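Local coordinates for protein extracellular ligand-binding receptor (Sphaerobacter thermophilus, PDB 4ZPJ) that probably binds a small-molecule substrate outside the cell and delivers it to an ABC transporter, as in other members of the leucine-binding protein family, at residues E95-D100 and D119-I124; I55-L60 and E350-I355; Q107-T112 and R137-Q142; E144-V149 and E363-A368. One frame throughout, in Å; residues are numbered along the deposited sequence.

Contact 1 (E95-D100 and D119-I124); sequences ELIIED and DRVHLI. With ZN (zinc ion), chain L; ZN (zinc ion), chain H.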
loop_
_atom_site.group_PDB
_atom_site.type_symbol
_atom_site.label_atom_id
_atom_site.label_comp_id
_atom_site.label_asym_id
_atom_site.label_seq_id
_atom_site.Cartn_x
_atom_site.Cartn_y
_atom_site.Cartn_z
ATOM N N GLU A 95 7.676 -7.203 23.195
ATOM C CA GLU A 95 8.391 -5.954 23.127
ATOM C C GLU A 95 8.828 -5.615 21.707
ATOM O O GLU A 95 9.537 -6.369 21.047
ATOM C CB GLU A 95 9.549 -5.876 24.134
ATOM C CG GLU A 95 10.594 -6.958 24.040
ATOM C CD GLU A 95 11.663 -6.837 25.122
ATOM O OE1 GLU A 95 12.849 -6.703 24.752
ATOM O OE2 GLU A 95 11.327 -6.861 26.341
ATOM N N LEU A 96 8.386 -4.456 21.267
ATOM C CA LEU A 96 8.793 -3.905 20.002
ATOM C C LEU A 96 10.132 -3.211 20.075
ATOM O O LEU A 96 10.315 -2.343 20.881
ATOM C CB LEU A 96 7.789 -2.861 19.611
ATOM C CG LEU A 96 6.414 -3.383 19.345
ATOM C CD1 LEU A 96 5.599 -2.207 18.836
ATOM C CD2 LEU A 96 6.442 -4.518 18.356
ATOM N N ILE A 97 11.057 -3.608 19.228
ATOM C CA ILE A 97 12.333 -2.948 19.085
ATOM C C ILE A 97 12.301 -2.249 17.717
ATOM O O ILE A 97 12.227 -2.914 16.670
ATOM C CB ILE A 97 13.532 -3.919 19.199
ATOM C CG1 ILE A 97 13.679 -4.458 20.632
ATOM C CG2 ILE A 97 14.844 -3.167 18.922
ATOM C CD1 ILE A 97 12.937 -5.728 20.879
ATOM N N ILE A 98 12.292 -0.921 17.741
ATOM C CA ILE A 98 12.070 -0.119 16.561
ATOM C C ILE A 98 13.390 0.483 16.101
ATOM O O ILE A 98 14.059 1.192 16.871
ATOM C CB ILE A 98 11.065 1.041 16.777
ATOM C CG1 ILE A 98 9.599 0.593 16.797
ATOM C CG2 ILE A 98 11.148 2.061 15.632
ATOM C CD1 ILE A 98 9.204 -0.312 17.924
ATOM N N GLU A 99 13.739 0.235 14.835
ATOM C CA GLU A 99 14.883 0.874 14.201
ATOM C C GLU A 99 14.522 1.669 12.958
ATOM O O GLU A 99 13.796 1.188 12.045
ATOM C CB GLU A 99 15.912 -0.186 13.869
ATOM C CG GLU A 99 16.535 -0.803 15.116
ATOM C CD GLU A 99 17.299 0.196 15.922
ATOM O OE1 GLU A 99 17.676 1.245 15.331
ATOM O OE2 GLU A 99 17.549 -0.054 17.135
ATOM N N ASP A 100 15.036 2.890 12.928
ATOM C CA ASP A 100 14.876 3.799 11.770
ATOM C C ASP A 100 15.962 3.510 10.716
ATOM O O ASP A 100 17.185 3.562 11.025
ATOM C CB ASP A 100 15.032 5.250 12.256
ATOM C CG ASP A 100 14.926 6.288 11.137
ATOM O OD1 ASP A 100 14.560 5.954 9.973
ATOM O OD2 ASP A 100 15.215 7.481 11.472
ATOM N N ASP A 119 19.766 -7.764 18.987
ATOM C CA ASP A 119 18.512 -7.764 19.725
ATOM C C ASP A 119 17.845 -9.134 19.770
ATOM O O ASP A 119 16.971 -9.361 20.601
ATOM C CB ASP A 119 17.609 -6.678 19.150
ATOM C CG ASP A 119 18.182 -5.289 19.401
ATOM O OD1 ASP A 119 18.483 -5.025 20.583
ATOM O OD2 ASP A 119 18.367 -4.470 18.465
ATOM N N ARG A 120 18.261 -10.035 18.885
ATOM C CA ARG A 120 17.766 -11.403 18.847
ATOM C C ARG A 120 16.241 -11.434 18.732
ATOM O O ARG A 120 15.554 -12.081 19.460
ATOM C CB ARG A 120 18.295 -12.192 20.049
ATOM C CG ARG A 120 19.841 -12.305 20.108
ATOM C CD ARG A 120 20.376 -13.173 18.953
ATOM N NE ARG A 120 21.840 -13.279 18.904
ATOM C CZ ARG A 120 22.522 -14.159 18.150
ATOM N NH1 ARG A 120 21.888 -15.031 17.365
ATOM N NH2 ARG A 120 23.853 -14.162 18.187
ATOM N N VAL A 121 15.712 -10.718 17.763
ATOM C CA VAL A 121 14.281 -10.691 17.600
ATOM C C VAL A 121 13.790 -11.956 16.921
ATOM O O VAL A 121 14.503 -12.599 16.193
ATOM C CB VAL A 121 13.819 -9.434 16.837
ATOM C CG1 VAL A 121 14.297 -8.193 17.560
ATOM C CG2 VAL A 121 14.290 -9.411 15.391
ATOM N N HIS A 122 12.537 -12.300 17.158
ATOM C CA HIS A 122 11.964 -13.525 16.635
ATOM C C HIS A 122 11.200 -13.305 15.329
ATOM O O HIS A 122 10.827 -14.256 14.667
ATOM C CB HIS A 122 11.028 -14.097 17.702
ATOM C CG HIS A 122 11.713 -14.384 19.006
ATOM N ND1 HIS A 122 11.210 -13.961 20.220
ATOM C CD2 HIS A 122 12.876 -15.022 19.285
ATOM C CE1 HIS A 122 12.012 -14.350 21.192
ATOM N NE2 HIS A 122 13.031 -14.996 20.651
ATOM N N LEU A 123 10.981 -12.038 14.981
ATOM C CA LEU A 123 10.175 -11.634 13.861
ATOM C C LEU A 123 10.509 -10.177 13.498
ATOM O O LEU A 123 10.745 -9.370 14.385
ATOM C CB LEU A 123 8.685 -11.779 14.250
ATOM C CG LEU A 123 7.720 -11.382 13.132
ATOM C CD1 LEU A 123 6.434 -12.199 13.116
ATOM C CD2 LEU A 123 7.391 -9.905 13.232
ATOM N N ILE A 124 10.469 -9.827 12.215
ATOM C CA ILE A 124 10.657 -8.443 11.777
ATOM C C ILE A 124 9.473 -7.976 10.974
ATOM O O ILE A 124 9.003 -8.698 10.106
ATOM C CB ILE A 124 11.956 -8.290 10.976
ATOM C CG1 ILE A 124 13.151 -8.124 11.947
ATOM C CG2 ILE A 124 11.966 -7.059 10.077
ATOM C CD1 ILE A 124 14.469 -8.162 11.235
HETATM ZN ZN ZN L . 13.650 -5.106 26.088
HETATM ZN ZN ZN H . 18.594 1.940 17.632
HETATM O O HOH W 1 16.441 2.003 18.641
HETATM O O HOH W 2 19.901 1.664 16.773
HETATM O O HOH W 3 12.159 -4.702 26.906
#
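I97 meets D119 and V121 with two different branches. CG2, which the first torsion sets anti to the backbone N and beside the carbonyl carbon, crosses D119 obliquely and lies 3.8 Å from D119 OD2, a methyl against a carboxylate oxygen. The other branch turns at chi2 to 91°, away from a staggered value, and brings I97 CD1 to 4.4 Å from V121 CG1. L115 of the intervening helix also touches I97 and V121. E99 folds back at chi2 (-63°), and its carboxylate grips a zinc ion with both oxygens, OE2 at 2.3 Å and OE1 at 2.6 Å. K111 donates to E99 OE1 as well, which would offset the charge of this acid so near D119: E99 OE2 and D119 OD2 are 4.7 Å apart, and Q114 NE2 gives a weak hydrogen bond to each. E95 binds another zinc ion through OE1 at 2.2 Å. Strand 55-61 lies between strands 92-100 and 123-126 in the sheet, so the contact closes a beta-alpha-beta crossover over helix 105-117, a unit of the Rossmann-like alpha/beta domains of periplasmic binding proteins.

Contact 2 (I55-L60 and E350-I355); sequences IRIGVL and EALTAI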
loop_
_atom_site.group_PDB
_atom_site.type_symbol
_atom_site.label_atom_id
_atom_site.label_comp_id
_atom_site.label_asym_id
_atom_site.label_seq_id
_atom_site.Cartn_x
_atom_site.Cartn_y
_atom_site.Cartn_z
ATOM N N ILE A 55 8.402 -11.744 24.019
ATOM C CA ILE A 55 8.341 -12.005 22.610
ATOM C C ILE A 55 8.950 -10.789 21.966
ATOM O O ILE A 55 8.398 -9.720 22.060
ATOM C CB ILE A 55 6.893 -12.193 22.191
ATOM C CG1 ILE A 55 6.348 -13.497 22.780
ATOM C CG2 ILE A 55 6.751 -12.252 20.674
ATOM C CD1 ILE A 55 4.866 -13.710 22.516
ATOM N N ARG A 56 10.094 -10.943 21.326
ATOM C CA ARG A 56 10.786 -9.813 20.741
ATOM C C ARG A 56 10.550 -9.655 19.247
ATOM O O ARG A 56 10.878 -10.509 18.443
ATOM C CB ARG A 56 12.274 -9.916 21.028
ATOM C CG ARG A 56 12.682 -9.564 22.456
ATOM C CD ARG A 56 14.196 -9.738 22.662
ATOM N NE ARG A 56 14.648 -11.061 22.195
ATOM C CZ ARG A 56 14.630 -12.190 22.910
ATOM N NH1 ARG A 56 14.223 -12.170 24.178
ATOM N NH2 ARG A 56 15.029 -13.350 22.347
ATOM N N ILE A 57 10.020 -8.510 18.880
ATOM C CA ILE A 57 9.670 -8.214 17.553
ATOM C C ILE A 57 10.371 -6.970 17.025
ATOM O O ILE A 57 10.215 -5.875 17.563
ATOM C CB ILE A 57 8.182 -7.947 17.482
ATOM C CG1 ILE A 57 7.437 -9.207 17.915
ATOM C CG2 ILE A 57 7.831 -7.574 16.061
ATOM C CD1 ILE A 57 5.959 -8.967 18.094
ATOM N N GLY A 58 11.120 -7.138 15.956
ATOM C CA GLY A 58 11.855 -6.016 15.380
ATOM C C GLY A 58 10.970 -5.259 14.442
ATOM O O GLY A 58 10.135 -5.850 13.772
ATOM N N VAL A 59 11.114 -3.953 14.410
ATOM C CA VAL A 59 10.412 -3.151 13.437
ATOM C C VAL A 59 11.427 -2.278 12.756
ATOM O O VAL A 59 12.142 -1.471 13.421
ATOM C CB VAL A 59 9.365 -2.272 14.124
ATOM C CG1 VAL A 59 8.658 -1.357 13.111
ATOM C CG2 VAL A 59 8.389 -3.160 14.878
ATOM N N LEU A 60 11.540 -2.455 11.451
ATOM C CA LEU A 60 12.505 -1.659 10.657
ATOM C C LEU A 60 11.662 -0.753 9.781
ATOM O O LEU A 60 10.874 -1.237 8.945
ATOM C CB LEU A 60 13.340 -2.566 9.752
ATOM C CG LEU A 60 14.375 -1.823 8.883
ATOM C CD1 LEU A 60 15.572 -1.430 9.733
ATOM C CD2 LEU A 60 14.878 -2.680 7.728
ATOM N N GLU A 350 -2.699 -12.573 15.267
ATOM C CA GLU A 350 -3.425 -13.794 14.987
ATOM C C GLU A 350 -2.465 -14.966 14.962
ATOM O O GLU A 350 -2.790 -16.049 15.457
ATOM C CB GLU A 350 -4.144 -13.707 13.643
ATOM C CG GLU A 350 -5.171 -12.608 13.620
ATOM C CD GLU A 350 -6.561 -13.040 14.090
ATOM O OE1 GLU A 350 -6.979 -14.179 13.819
ATOM O OE2 GLU A 350 -7.257 -12.221 14.709
ATOM N N ALA A 351 -1.268 -14.758 14.399
ATOM C CA ALA A 351 -0.327 -15.875 14.330
ATOM C C ALA A 351 0.152 -16.231 15.738
ATOM O O ALA A 351 0.196 -17.408 16.105
ATOM C CB ALA A 351 0.847 -15.583 13.431
ATOM N N LEU A 352 0.486 -15.214 16.526
ATOM C CA LEU A 352 0.992 -15.449 17.857
ATOM C C LEU A 352 -0.039 -16.079 18.786
ATOM O O LEU A 352 0.304 -16.882 19.650
ATOM C CB LEU A 352 1.482 -14.166 18.444
ATOM C CG LEU A 352 2.805 -13.608 17.860
ATOM C CD1 LEU A 352 3.293 -12.501 18.742
ATOM C CD2 LEU A 352 3.899 -14.624 17.778
ATOM N N THR A 353 -1.294 -15.711 18.604
ATOM C CA THR A 353 -2.370 -16.292 19.367
ATOM C C THR A 353 -2.465 -17.766 19.045
ATOM O O THR A 353 -2.518 -18.581 19.966
ATOM C CB THR A 353 -3.705 -15.602 19.050
ATOM O OG1 THR A 353 -3.615 -14.227 19.414
ATOM C CG2 THR A 353 -4.863 -16.250 19.792
ATOM N N ALA A 354 -2.460 -18.108 17.754
ATOM C CA ALA A 354 -2.638 -19.500 17.316
ATOM C C ALA A 354 -1.557 -20.440 17.829
ATOM O O ALA A 354 -1.831 -21.576 18.129
ATOM C CB ALA A 354 -2.670 -19.550 15.800
ATOM N N ILE A 355 -0.314 -19.979 17.896
ATOM C CA ILE A 355 0.771 -20.789 18.491
ATOM C C ILE A 355 1.045 -20.474 19.966
ATOM O O ILE A 355 2.138 -20.795 20.498
ATOM C CB ILE A 355 2.101 -20.625 17.733
ATOM C CG1 ILE A 355 2.675 -19.215 17.912
ATOM C CG2 ILE A 355 1.922 -20.952 16.251
ATOM C CD1 ILE A 355 4.101 -19.078 17.440
#
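L352 of helix 336-354 and I55 of strand 55-61 reach toward each other tip to tip, L352 CD1 standing 4.0 Å from I55 CG2. This is the closest approach of the contact. The leucine gets there with CG anti to its carbonyl carbon (chi1 -72°) and an extended second torsion of -168°, so the methyl stands well out from the helix. The same CD1 is more loosely met by I57, whose CD1 lies 4.5 Å away. I55 and I57, two residues apart on the strand, thus present their branches to a single methyl, and F89 touches both I55 and L352, closing the apolar cluster from strand 88-89. The far side of the helix is different: T353, though exposed, still brushes F89; A354 is exposed as well, and E350 forms a salt bridge with R346. On the strand, R56 points to the other side of the sheet, where its NE bonds R120 O. The last helical turn is closed by A354 N to E350 O at 3.1 Å. No polar atom bridges the two segments, which implies that between them the attraction is apolar burial and fit of shape, with no polar bond to set direction.

Contact 3 (Q107-T112 and R137-Q142); sequences QAITKT and RDILVQ. With ZN (zinc ion), chain M.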
loop_
_atom_site.group_PDB
_atom_site.type_symbol
_atom_site.label_atom_id
_atom_site.label_comp_id
_atom_site.label_asym_id
_atom_site.label_seq_id
_atom_site.Cartn_x
_atom_site.Cartn_y
_atom_site.Cartn_z
ATOM N N GLN A 107 21.957 1.773 5.707
ATOM C CA GLN A 107 21.461 1.835 7.061
ATOM C C GLN A 107 20.400 0.742 7.303
ATOM O O GLN A 107 20.306 0.246 8.401
ATOM C CB GLN A 107 20.933 3.248 7.404
ATOM C CG GLN A 107 20.570 3.443 8.889
ATOM C CD GLN A 107 20.411 4.906 9.305
ATOM O OE1 GLN A 107 21.158 5.783 8.857
ATOM N NE2 GLN A 107 19.463 5.171 10.194
ATOM N N ALA A 108 19.651 0.328 6.270
ATOM C CA ALA A 108 18.645 -0.736 6.426
ATOM C C ALA A 108 19.351 -2.030 6.772
ATOM O O ALA A 108 18.906 -2.774 7.635
ATOM C CB ALA A 108 17.805 -0.910 5.168
ATOM N N ILE A 109 20.495 -2.237 6.132
ATOM C CA ILE A 109 21.348 -3.406 6.356
ATOM C C ILE A 109 21.928 -3.467 7.770
ATOM O O ILE A 109 21.854 -4.497 8.454
ATOM C CB ILE A 109 22.509 -3.414 5.324
ATOM C CG1 ILE A 109 22.057 -4.107 4.032
ATOM C CG2 ILE A 109 23.761 -4.094 5.861
ATOM C CD1 ILE A 109 22.763 -3.586 2.793
ATOM N N THR A 110 22.518 -2.364 8.185
ATOM C CA THR A 110 23.057 -2.224 9.513
ATOM C C THR A 110 21.938 -2.432 10.528
ATOM O O THR A 110 22.051 -3.208 11.456
ATOM C CB THR A 110 23.650 -0.799 9.702
ATOM O OG1 THR A 110 24.735 -0.592 8.773
ATOM C CG2 THR A 110 24.147 -0.605 11.143
ATOM N N LYS A 111 20.862 -1.696 10.384
ATOM C CA LYS A 111 19.761 -1.863 11.326
ATOM C C LYS A 111 19.236 -3.293 11.382
ATOM O O LYS A 111 18.958 -3.791 12.462
ATOM C CB LYS A 111 18.638 -0.856 11.032
ATOM C CG LYS A 111 19.031 0.600 11.364
ATOM C CD LYS A 111 19.855 0.719 12.652
ATOM C CE LYS A 111 20.080 2.162 13.073
ATOM N NZ LYS A 111 18.841 2.746 13.601
ATOM N N THR A 112 19.114 -3.936 10.226
ATOM C CA THR A 112 18.540 -5.257 10.153
ATOM C C THR A 112 19.515 -6.205 10.793
ATOM O O THR A 112 19.105 -7.028 11.601
ATOM C CB THR A 112 18.220 -5.668 8.692
ATOM O OG1 THR A 112 17.192 -4.825 8.163
ATOM C CG2 THR A 112 17.729 -7.080 8.609
ATOM N N ARG A 137 16.985 -8.385 1.746
ATOM C CA ARG A 137 16.293 -9.666 1.472
ATOM C C ARG A 137 17.142 -10.872 1.777
ATOM O O ARG A 137 16.726 -11.762 2.555
ATOM C CB ARG A 137 15.841 -9.717 0.009
ATOM C CG ARG A 137 15.021 -10.954 -0.347
ATOM C CD ARG A 137 15.908 -11.946 -1.059
ATOM N NE ARG A 137 15.186 -13.161 -1.352
ATOM C CZ ARG A 137 15.715 -14.384 -1.330
ATOM N NH1 ARG A 137 14.931 -15.433 -1.605
ATOM N NH2 ARG A 137 17.002 -14.561 -1.039
ATOM N N ASP A 138 18.316 -10.922 1.155
ATOM C CA ASP A 138 19.271 -12.005 1.382
ATOM C C ASP A 138 19.645 -12.149 2.861
ATOM O O ASP A 138 19.734 -13.267 3.359
ATOM C CB ASP A 138 20.514 -11.872 0.458
ATOM C CG ASP A 138 20.250 -12.425 -0.969
ATOM O OD1 ASP A 138 19.109 -12.828 -1.245
ATOM O OD2 ASP A 138 21.146 -12.479 -1.839
ATOM N N ILE A 139 19.799 -11.045 3.588
ATOM C CA ILE A 139 20.100 -11.129 5.033
ATOM C C ILE A 139 18.953 -11.787 5.792
ATOM O O ILE A 139 19.138 -12.684 6.591
ATOM C CB ILE A 139 20.418 -9.733 5.627
ATOM C CG1 ILE A 139 21.836 -9.265 5.176
ATOM C CG2 ILE A 139 20.368 -9.754 7.138
ATOM C CD1 ILE A 139 21.971 -7.765 5.023
ATOM N N LEU A 140 17.744 -11.340 5.532
ATOM C CA LEU A 140 16.615 -11.914 6.217
ATOM C C LEU A 140 16.497 -13.402 5.920
ATOM O O LEU A 140 16.308 -14.198 6.837
ATOM C CB LEU A 140 15.359 -11.174 5.848
ATOM C CG LEU A 140 15.302 -9.692 6.250
ATOM C CD1 LEU A 140 14.045 -9.106 5.648
ATOM C CD2 LEU A 140 15.282 -9.521 7.756
ATOM N N VAL A 141 16.682 -13.785 4.664
ATOM C CA VAL A 141 16.510 -15.202 4.274
ATOM C C VAL A 141 17.614 -16.062 4.826
ATOM O O VAL A 141 17.359 -17.120 5.416
ATOM C CB VAL A 141 16.397 -15.389 2.739
ATOM C CG1 VAL A 141 16.412 -16.887 2.364
ATOM C CG2 VAL A 141 15.131 -14.701 2.231
ATOM N N GLN A 142 18.848 -15.582 4.703
ATOM C CA GLN A 142 19.977 -16.323 5.249
ATOM C C GLN A 142 19.785 -16.513 6.734
ATOM O O GLN A 142 20.085 -17.565 7.275
ATOM C CB GLN A 142 21.300 -15.621 4.982
ATOM C CG GLN A 142 22.497 -16.561 5.170
ATOM C CD GLN A 142 23.813 -15.837 5.463
ATOM O OE1 GLN A 142 24.855 -16.132 4.858
ATOM N NE2 GLN A 142 23.777 -14.903 6.415
HETATM ZN ZN ZN M . 20.277 -12.004 -3.798
HETATM O O HOH W 4 22.339 -12.662 -4.295
HETATM O O HOH W 5 18.330 -10.393 -3.656
#
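I109 of helix 105-117 and I139 of helix 130-142 cross at about a right angle where the two helices pack side by side in one layer of the Rossmann-like alpha/beta domain. The short axes run nearly parallel, 17° apart and 10.5 Å at closest approach. I139 CD1 rests against I109 CG1 at 3.8 Å, while its other branch, CG2, slants across T112 and lies 4.0 Å from T112 CG2. That threonine methyl also meets L140 CD2, at 3.6 Å, the side chains again nearly square. T112 can serve two purposes because its first torsion (-65° to OG1) puts CG2 anti to the backbone N, facing the other helix, and swings OG1 back to A108 O, 2.7 Å away. A108 O accepts from T112 N too, the two donors arriving from opposite faces of its plane; the OG1 bond helps hold the rotation of the side chain. With an alanine here, L140 CD2 and I139 CG2 would probably face a gap and A108 O would lose one bond. Beyond this seam, V141 CG2 covers one face of the R137 guanidinium, R137 NH2 forms a 2.7 Å salt bridge with D138 OD1, and D138 OD2 binds a zinc ion at 2.2 Å.

Contact 4 (E144-V149 and E363-A368); sequences EMPTIV and EALLEA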
loop_
_atom_site.group_PDB
_atom_site.type_symbol
_atom_site.label_atom_id
_atom_site.label_comp_id
_atom_site.label_asym_id
_atom_site.label_seq_id
_atom_site.Cartn_x
_atom_site.Cartn_y
_atom_site.Cartn_z
ATOM N N GLU A 144 16.978 -16.857 8.227
ATOM C CA GLU A 144 15.729 -17.607 8.475
ATOM C C GLU A 144 14.824 -16.820 9.435
ATOM O O GLU A 144 14.283 -17.349 10.397
ATOM C CB GLU A 144 16.020 -19.063 8.928
ATOM C CG GLU A 144 16.977 -19.807 7.957
ATOM C CD GLU A 144 17.193 -21.313 8.252
ATOM O OE1 GLU A 144 16.449 -21.852 9.099
ATOM O OE2 GLU A 144 18.089 -21.967 7.621
HETATM N N MSE A 145 14.643 -15.544 9.108
HETATM C CA MSE A 145 13.889 -14.598 9.911
HETATM C C MSE A 145 12.533 -14.313 9.312
HETATM O O MSE A 145 12.437 -13.696 8.222
HETATM C CB MSE A 145 14.676 -13.303 9.892
HETATM C CG MSE A 145 13.987 -12.164 10.615
HETATM SE SE MSE A 145 13.690 -12.480 12.547
HETATM C CE MSE A 145 15.486 -13.168 12.986
ATOM N N PRO A 146 11.471 -14.677 10.031
ATOM C CA PRO A 146 10.142 -14.353 9.558
ATOM C C PRO A 146 9.952 -12.867 9.483
ATOM O O PRO A 146 10.333 -12.131 10.403
ATOM C CB PRO A 146 9.215 -14.995 10.621
ATOM C CG PRO A 146 10.076 -16.054 11.242
ATOM C CD PRO A 146 11.420 -15.382 11.317
ATOM N N THR A 147 9.438 -12.409 8.364
ATOM C CA THR A 147 9.454 -10.981 8.036
ATOM C C THR A 147 8.097 -10.593 7.476
ATOM O O THR A 147 7.588 -11.281 6.602
ATOM C CB THR A 147 10.539 -10.709 6.995
ATOM O OG1 THR A 147 11.814 -11.086 7.521
ATOM C CG2 THR A 147 10.536 -9.267 6.641
ATOM N N ILE A 148 7.509 -9.526 8.001
ATOM C CA ILE A 148 6.207 -9.045 7.543
ATOM C C ILE A 148 6.425 -7.660 6.898
ATOM O O ILE A 148 6.657 -6.672 7.606
ATOM C CB ILE A 148 5.205 -8.807 8.703
ATOM C CG1 ILE A 148 5.134 -9.947 9.696
ATOM C CG2 ILE A 148 3.814 -8.551 8.185
ATOM C CD1 ILE A 148 4.529 -11.179 9.230
ATOM N N VAL A 149 6.354 -7.591 5.578
ATOM C CA VAL A 149 6.527 -6.331 4.881
ATOM C C VAL A 149 5.260 -5.507 4.864
ATOM O O VAL A 149 4.219 -5.954 4.362
ATOM C CB VAL A 149 6.987 -6.568 3.462
ATOM C CG1 VAL A 149 7.098 -5.245 2.716
ATOM C CG2 VAL A 149 8.350 -7.231 3.531
ATOM N N GLU A 363 8.859 -23.193 12.743
ATOM C CA GLU A 363 8.031 -24.006 11.856
ATOM C C GLU A 363 6.569 -23.664 12.125
ATOM O O GLU A 363 5.836 -23.335 11.201
ATOM C CB GLU A 363 8.287 -25.510 12.063
ATOM C CG GLU A 363 7.685 -26.432 11.003
ATOM C CD GLU A 363 6.886 -27.616 11.594
ATOM O OE1 GLU A 363 5.686 -27.431 11.943
ATOM O OE2 GLU A 363 7.441 -28.746 11.693
ATOM N N ALA A 364 6.163 -23.728 13.389
ATOM C CA ALA A 364 4.793 -23.428 13.775
ATOM C C ALA A 364 4.458 -21.944 13.511
ATOM O O ALA A 364 3.378 -21.640 13.106
ATOM C CB ALA A 364 4.575 -23.757 15.250
ATOM N N LEU A 365 5.395 -21.026 13.729
ATOM C CA LEU A 365 5.131 -19.626 13.452
ATOM C C LEU A 365 4.812 -19.392 11.961
ATOM O O LEU A 365 3.824 -18.700 11.585
ATOM C CB LEU A 365 6.322 -18.802 13.873
ATOM C CG LEU A 365 6.250 -17.302 13.626
ATOM C CD1 LEU A 365 4.962 -16.736 14.196
ATOM C CD2 LEU A 365 7.520 -16.616 14.193
ATOM N N LEU A 366 5.637 -19.968 11.113
ATOM C CA LEU A 366 5.435 -19.825 9.679
ATOM C C LEU A 366 4.173 -20.451 9.173
ATOM O O LEU A 366 3.523 -19.846 8.290
ATOM C CB LEU A 366 6.559 -20.446 8.889
ATOM C CG LEU A 366 7.948 -19.843 9.047
ATOM C CD1 LEU A 366 8.876 -20.634 8.129
ATOM C CD2 LEU A 366 7.976 -18.401 8.650
ATOM N N GLU A 367 3.851 -21.652 9.678
ATOM C CA GLU A 367 2.641 -22.315 9.303
ATOM C C GLU A 367 1.476 -21.490 9.831
ATOM O O GLU A 367 0.470 -21.356 9.131
ATOM C CB GLU A 367 2.559 -23.801 9.772
ATOM C CG GLU A 367 3.779 -24.692 9.413
ATOM C CD GLU A 367 3.479 -26.170 9.060
ATOM O OE1 GLU A 367 2.933 -26.405 7.952
ATOM O OE2 GLU A 367 3.848 -27.115 9.836
ATOM N N ALA A 368 1.600 -20.883 11.025
ATOM C CA ALA A 368 0.480 -20.048 11.534
ATOM C C ALA A 368 0.303 -18.743 10.676
ATOM O O ALA A 368 -0.823 -18.381 10.279
ATOM C CB ALA A 368 0.597 -19.745 13.033
#
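P146 presents its ring to two consecutive leucines of helix 362-371 and has the most surface buried of the three. Its CG is the corner that does most of the touching: L365 CD2 lies 3.9 Å from P146 CG, and L366 CD2 is 4.1 Å from the same atom and equally far from P146 CB. Both leucines run across the proline at about a right angle, yet they leave the helix differently. With CG anti to the backbone N (chi1 178°), L365 reaches out fully, and its CD2, the branch that continues the chain, meets P146. L366 has CG beside its backbone N (chi1 -64°); CD1 continues the extended chain and CD2, the branch turned back, is the methyl laid on the ring. Y167 and F169 also touch L366. The contact lies where helix 130-142 gives way to strand 147-149, which runs parallel to its neighbours in the mixed sheet of this alpha/beta domain, helix 362-371 packing over the entrance to the strand. Helix 130-142 ends in a Schellman motif, E144 taking a positive phi, and E144 O accepts a hydrogen bond from K362 NZ, at the start of helix 362-371. M145, present as selenomethionine, points away from L365 and L366 and touches L140 instead. T147 OG1 donates to M145 O at 2.8 Å from above the carbonyl plane, 44° out of it, tying the backbone on both sides of the proline together.

All four contacts belong to one alpha/beta domain. Contacts 1 and 2 share neighbouring strands, I97 O probably accepting from V59 N at 2.7 Å, and their centres are 10 Å apart. Contact 4 extends the sheet beyond contact 1: I124 O lies 2.7 Å from I148 N, a probable hydrogen bond. Contact 3 packs on one face, where L60 CD2 comes 3.2 Å from T112 OG1, while the helices of contacts 2 and 4 lie on the other, their contact centres 9 Å apart and I355 CG2 3.7 Å from A368 CB. The strand that carries the zinc ligand E99 is tied to contact 3 by a probable hydrogen bond from Q107 NE2 to D100 O, 2.9 Å.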